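Plasmodesmata-located protein 8 (Arabidopsis thaliana, PDB 6GRF) probably modulates cell-to-cell trafficking through plasmodesmata, as a membrane protein whose extracellular part carries two DUF26 domains in tandem. Local coordinates at residues 156-159 with 164-167. Residues are numbered along the deposited sequence; the frame is centred on the assembly and turned at random.
Sequences YKVS and VEGY
E165 meets the neighbouring strand with its backbone: its CA lies 3.3 Å from S159 O in a CA-H...O contact. In one of two conformers of its side chain, OE1 comes near V158 CG1 and OE2 forms a salt bridge with R160. G166 follows in a hydrogen-bonded antiparallel pair with S159, held through both its N and its O. S159 N gives a nearly straight bond to G166 O (3.0 Å, 170° at the hydrogen), and the return bond from G166 N to S159 O, 2.8 Å long, is more bent. The S159 hydroxyl is hydrogen-bonded to D148 of helix 136-149, on the side of the sheet away from V158 and Y167; D148 also takes a salt bridge from K157. Y167 and V158 form the next, non-hydrogen-bonded pair. With CG anti to the backbone N (chi1 -175°), the Y167 ring leans over the first strand: CD2 touches V158 CG2 at 3.9 Å and the hydroxyl ends 3.4 Å from Y156 CB. The two tyrosine rings run near parallel, planes at 17°, but are offset enough to share little face, touching at Y156 CD2 and Y167 CE2. This is an antiparallel beta hairpin, with 156-161 an outermost strand of the five-stranded sheet in the second Gnk2-like (DUF26) domain.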
ATOM      1  N   TYR A 156     -10.754   3.959   3.725  1.00 27.21           N
ATOM      2  CA  TYR A 156      -9.814   4.939   4.195  1.00 26.39           C
ATOM      3  C   TYR A 156     -10.489   5.762   5.295  1.00 26.45           C
ATOM      4  O   TYR A 156     -11.721   5.770   5.418  1.00 25.53           O
ATOM      5  CB  TYR A 156      -9.332   5.818   3.033  1.00 26.79           C
ATOM      6  CG  TYR A 156     -10.313   6.886   2.605  1.00 28.26           C
ATOM      7  CD1 TYR A 156     -11.384   6.591   1.775  1.00 29.26           C
ATOM      8  CD2 TYR A 156     -10.192   8.188   3.056  1.00 28.11           C
ATOM      9  CE1 TYR A 156     -12.297   7.558   1.386  1.00 30.35           C
ATOM     10  CE2 TYR A 156     -11.094   9.167   2.676  1.00 29.57           C
ATOM     11  CZ  TYR A 156     -12.153   8.853   1.847  1.00 30.83           C
ATOM     12  OH  TYR A 156     -13.047   9.817   1.481  1.00 32.54           O
ATOM     13  N   LYS A 157      -9.651   6.440   6.081  1.00 26.76           N
ATOM     14  CA  LYS A 157     -10.088   7.442   7.057  1.00 27.44           C
ATOM     15  C   LYS A 157      -9.130   8.623   6.968  1.00 27.53           C
ATOM     16  O   LYS A 157      -7.930   8.428   6.863  1.00 26.24           O
ATOM     17  CB  LYS A 157     -10.123   6.844   8.465  1.00 27.57           C
ATOM     18  CG  LYS A 157     -10.617   7.764   9.582  1.00 28.45           C
ATOM     19  CD  LYS A 157     -12.124   7.761   9.730  1.00 29.28           C
ATOM     20  CE  LYS A 157     -12.636   8.523  10.933  1.00 30.17           C
ATOM     21  NZ  LYS A 157     -12.311   9.968  10.822  1.00 30.70           N
ATOM     22  N   VAL A 158      -9.708   9.832   6.957  1.00 29.22           N
ATOM     23  CA  VAL A 158      -9.010  11.087   7.191  1.00 29.65           C
ATOM     24  C   VAL A 158      -9.350  11.513   8.620  1.00 30.13           C
ATOM     25  O   VAL A 158     -10.528  11.493   8.987  1.00 28.52           O
ATOM     26  CB  VAL A 158      -9.452  12.173   6.199  1.00 30.89           C
ATOM     27  CG1 VAL A 158      -8.950  13.540   6.625  1.00 31.97           C
ATOM     28  CG2 VAL A 158      -9.033  11.863   4.773  1.00 31.53           C
ATOM     29  N   SER A 159      -8.332  11.869   9.412  1.00 31.21           N
ATOM     30  CA  SER A 159      -8.560  12.301  10.782  1.00 33.44           C
ATOM     31  C   SER A 159      -7.748  13.562  11.118  1.00 33.86           C
ATOM     32  O   SER A 159      -6.684  13.782  10.582  1.00 32.53           O
ATOM     33  CB  SER A 159      -8.269  11.183  11.734  1.00 34.74           C
ATOM     34  OG  SER A 159      -8.751  11.523  13.027  1.00 38.36           O
ATOM     35  N   VAL A 164      -2.879  18.427  13.998  1.00 33.65           N
ATOM     36  CA  VAL A 164      -2.436  17.091  13.627  1.00 33.27           C
ATOM     37  C   VAL A 164      -3.468  16.447  12.695  1.00 32.68           C
ATOM     38  O   VAL A 164      -4.641  16.382  13.037  1.00 32.33           O
ATOM     39  CB  VAL A 164      -2.195  16.205  14.859  1.00 33.48           C
ATOM     40  CG1 VAL A 164      -1.665  14.835  14.453  1.00 33.05           C
ATOM     41  CG2 VAL A 164      -1.265  16.879  15.862  1.00 34.67           C
ATOM     42  N   GLU A 165      -2.979  15.952  11.544  1.00 32.52           N
ATOM     43  CA  GLU A 165      -3.777  15.299  10.507  0.60 32.40           C
ATOM     44  C   GLU A 165      -3.218  13.892  10.280  1.00 31.07           C
ATOM     45  O   GLU A 165      -2.018  13.673  10.440  1.00 30.76           O
ATOM     46  CB  GLU A 165      -3.718  16.046   9.170  0.60 34.33           C
ATOM     47  CG  GLU A 165      -4.877  17.002   8.914  0.60 36.15           C
ATOM     48  CD  GLU A 165      -5.466  16.920   7.510  0.60 37.11           C
ATOM     49  OE1 GLU A 165      -5.930  15.827   7.127  0.60 37.44           O
ATOM     50  OE2 GLU A 165      -5.462  17.948   6.799  0.60 39.64           O
ATOM     51  N   GLY A 166      -4.100  12.967   9.893  1.00 29.58           N
ATOM     52  CA  GLY A 166      -3.752  11.583   9.630  1.00 28.79           C
ATOM     53  C   GLY A 166      -4.547  10.998   8.473  1.00 27.97           C
ATOM     54  O   GLY A 166      -5.605  11.478   8.138  1.00 27.78           O
ATOM     55  N   TYR A 167      -3.999   9.935   7.877  1.00 26.97           N
ATOM     56  CA  TYR A 167      -4.623   9.198   6.791  1.00 26.88           C
ATOM     57  C   TYR A 167      -4.240   7.726   6.955  1.00 25.79           C
ATOM     58  O   TYR A 167      -3.075   7.406   7.252  1.00 25.53           O
ATOM     59  CB  TYR A 167      -4.194   9.747   5.428  1.00 27.77           C
ATOM     60  CG  TYR A 167      -4.893   9.099   4.265  1.00 28.48           C
ATOM     61  CD1 TYR A 167      -4.473   7.873   3.768  1.00 28.77           C
ATOM     62  CD2 TYR A 167      -6.010   9.684   3.692  1.00 29.54           C
ATOM     63  CE1 TYR A 167      -5.135   7.251   2.723  1.00 29.18           C
ATOM     64  CE2 TYR A 167      -6.683   9.074   2.643  1.00 30.22           C
ATOM     65  CZ  TYR A 167      -6.235   7.861   2.152  1.00 29.73           C
ATOM     66  OH  TYR A 167      -6.881   7.254   1.118  1.00 32.12           O
TER